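Local coordinates for protein glutathione transferase (Phanerochaete chrysosporium, PDB 4F0C) that binds oxidised glutathione and, as a Ure2p-type glutathione transferase of a wood-degrading fungus, probably carries out glutathione-dependent chemistry on small molecules, at residues Gly4-Leu9 against Leu28-Glu33. Numbering follows the deposited sequence.
With SO4 (sulfate ion), chain D.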
loop_
_atom_site.group_PDB
_atom_site.type_symbol
_atom_site.label_atom_id
_atom_site.label_comp_id
_atom_site.label_asym_id
_atom_site.label_seq_id
_atom_site.Cartn_x
_atom_site.Cartn_y
_atom_site.Cartn_z
ATOM N N GLY A 4 29.747 -3.703 -15.253
ATOM C CA GLY A 4 28.381 -3.281 -14.997
ATOM C C GLY A 4 27.813 -3.928 -13.746
ATOM O O GLY A 4 27.890 -5.151 -13.560
ATOM N N LYS A 5 27.224 -3.095 -12.891
ATOM C CA LYS A 5 26.674 -3.557 -11.631
ATOM C C LYS A 5 25.374 -4.295 -11.893
ATOM O O LYS A 5 24.794 -4.167 -12.973
ATOM C CB LYS A 5 26.466 -2.372 -10.703
ATOM C CG LYS A 5 27.783 -1.645 -10.358
ATOM C CD LYS A 5 27.556 -0.581 -9.251
ATOM C CE LYS A 5 28.898 0.014 -8.730
ATOM N NZ LYS A 5 28.587 0.824 -7.502
ATOM N N GLN A 6 24.927 -5.083 -10.919
ATOM C CA GLN A 6 23.748 -5.886 -11.145
ATOM C C GLN A 6 22.483 -5.070 -11.359
ATOM O O GLN A 6 21.706 -5.376 -12.244
ATOM C CB GLN A 6 23.492 -6.885 -10.014
ATOM C CG GLN A 6 22.197 -7.711 -10.268
ATOM C CD GLN A 6 22.141 -8.988 -9.448
ATOM O OE1 GLN A 6 22.968 -9.194 -8.554
ATOM N NE2 GLN A 6 21.166 -9.855 -9.748
ATOM N N PHE A 7 22.262 -4.070 -10.508
ATOM C CA PHE A 7 20.998 -3.341 -10.491
ATOM C C PHE A 7 21.210 -1.882 -10.815
ATOM O O PHE A 7 22.254 -1.304 -10.473
ATOM C CB PHE A 7 20.349 -3.423 -9.088
ATOM C CG PHE A 7 20.046 -4.835 -8.642
ATOM C CD1 PHE A 7 18.950 -5.530 -9.167
ATOM C CD2 PHE A 7 20.877 -5.469 -7.720
ATOM C CE1 PHE A 7 18.647 -6.850 -8.724
ATOM C CE2 PHE A 7 20.614 -6.756 -7.282
ATOM C CZ PHE A 7 19.492 -7.471 -7.794
ATOM N N THR A 8 20.214 -1.292 -11.472
ATOM C CA THR A 8 20.060 0.161 -11.467
ATOM C C THR A 8 18.887 0.458 -10.556
ATOM O O THR A 8 17.765 -0.052 -10.767
ATOM C CB THR A 8 19.760 0.755 -12.859
ATOM O OG1 THR A 8 20.858 0.500 -13.721
ATOM C CG2 THR A 8 19.539 2.272 -12.786
ATOM N N LEU A 9 19.146 1.262 -9.529
ATOM C CA LEU A 9 18.082 1.739 -8.654
ATOM C C LEU A 9 17.783 3.194 -9.002
ATOM O O LEU A 9 18.641 4.061 -8.854
ATOM C CB LEU A 9 18.500 1.651 -7.170
ATOM C CG LEU A 9 17.521 2.267 -6.146
ATOM C CD1 LEU A 9 16.115 1.626 -6.196
ATOM C CD2 LEU A 9 18.100 2.194 -4.695
ATOM N N LEU A 28 22.347 -7.012 1.811
ATOM C CA LEU A 28 22.656 -8.251 1.085
ATOM C C LEU A 28 23.985 -8.206 0.342
ATOM O O LEU A 28 24.400 -9.207 -0.236
ATOM C CB LEU A 28 21.517 -8.613 0.101
ATOM C CG LEU A 28 20.298 -9.250 0.780
ATOM C CD1 LEU A 28 19.037 -9.225 -0.132
ATOM C CD2 LEU A 28 20.631 -10.681 1.236
ATOM N N GLY A 29 24.644 -7.050 0.336
ATOM C CA GLY A 29 25.937 -6.941 -0.323
ATOM C C GLY A 29 25.838 -6.982 -1.849
ATOM O O GLY A 29 26.796 -7.337 -2.526
ATOM N N LEU A 30 24.682 -6.612 -2.387
ATOM C CA LEU A 30 24.432 -6.667 -3.834
ATOM C C LEU A 30 24.962 -5.419 -4.551
ATOM O O LEU A 30 24.987 -4.335 -3.974
ATOM C CB LEU A 30 22.924 -6.812 -4.081
ATOM C CG LEU A 30 22.345 -8.174 -3.646
ATOM C CD1 LEU A 30 20.794 -8.184 -3.530
ATOM C CD2 LEU A 30 22.827 -9.270 -4.606
ATOM N N SER A 31 25.377 -5.560 -5.808
ATOM C CA SER A 31 25.967 -4.422 -6.517
ATOM C C SER A 31 24.907 -3.582 -7.242
ATOM O O SER A 31 24.002 -4.119 -7.885
ATOM C CB SER A 31 27.063 -4.882 -7.483
ATOM O OG SER A 31 26.502 -5.657 -8.517
ATOM N N PHE A 32 25.018 -2.264 -7.162
ATOM C CA PHE A 32 23.994 -1.423 -7.779
ATOM C C PHE A 32 24.499 -0.026 -8.071
ATOM O O PHE A 32 25.290 0.528 -7.307
ATOM C CB PHE A 32 22.691 -1.368 -6.939
ATOM C CG PHE A 32 22.816 -0.666 -5.576
ATOM C CD1 PHE A 32 23.326 -1.344 -4.454
ATOM C CD2 PHE A 32 22.354 0.639 -5.406
ATOM C CE1 PHE A 32 23.410 -0.716 -3.188
ATOM C CE2 PHE A 32 22.426 1.274 -4.161
ATOM C CZ PHE A 32 22.951 0.592 -3.043
ATOM N N GLU A 33 24.056 0.530 -9.191
ATOM C CA GLU A 33 24.269 1.948 -9.431
ATOM C C GLU A 33 22.982 2.666 -9.024
ATOM O O GLU A 33 21.882 2.083 -9.049
ATOM C CB GLU A 33 24.595 2.234 -10.890
ATOM C CG GLU A 33 23.460 1.944 -11.803
ATOM C CD GLU A 33 23.593 2.615 -13.175
ATOM O OE1 GLU A 33 22.745 2.321 -14.033
ATOM O OE2 GLU A 33 24.516 3.427 -13.398
HETATM S S SO4 D . 27.123 4.426 -8.478
HETATM O O1 SO4 D . 25.747 4.682 -8.051
HETATM O O2 SO4 D . 27.439 5.411 -9.504
HETATM O O3 SO4 D . 28.021 4.591 -7.336
HETATM O O4 SO4 D . 27.327 3.088 -9.028
HETATM O O HOH W 1 27.410 -1.329 -5.593
HETATM O O HOH W 2 25.195 -8.013 -7.255
#
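Phe7 and Phe32 pair in parallel register, and Phe7 bonds through its N and O to the residues on either side of Phe32: Phe7 N reaches Ser31 O at 3.1 Å and Glu33 N donates to Phe7 O. Next along, Leu9 N meets Glu33 O in an almost straight bond (2.9 Å, 179°). Just before the paired strands, Ser31 OG lies between its own backbone N and carbonyl carbon (chi1 66°), where it accepts the N-H of Gln6 N at 2.9 Å. These bonds join the two parallel strands, 7-11 and 32-36, of the beta-alpha-beta unit that opens the thioredoxin-like N-terminal domain of glutathione transferases; helix 18-28 makes the crossover and ends in a Schellman motif at Gly29. On the sheet face carrying Thr8 and Glu33, the two side chains lie side by side, and Thr8 OG1 donates to the anti lone pair of Glu33 OE1 at 2.6 Å. The same hydroxyl is hydrogen-bonded to His64, so an alanine here would probably leave both the carboxylate and the imidazole without this shared mate. Apolar contacts gather on the other face, where Phe7 CB packs against Phe32 CB (3.8 Å) and Leu25 of the crossover helix touches both side chains. Leu30 CB comes up to the edge of the Phe7 ring at CE2, 3.9 Å away, while Gln6 CG sits over the centre of one face. Water links Gln6 OE1 to Ser31 N, and another joins Lys5 NZ to Phe32 N. Lys5 NZ also donates to sulfate O4 at 3.0 Å, an ion held as well by Thr34 N.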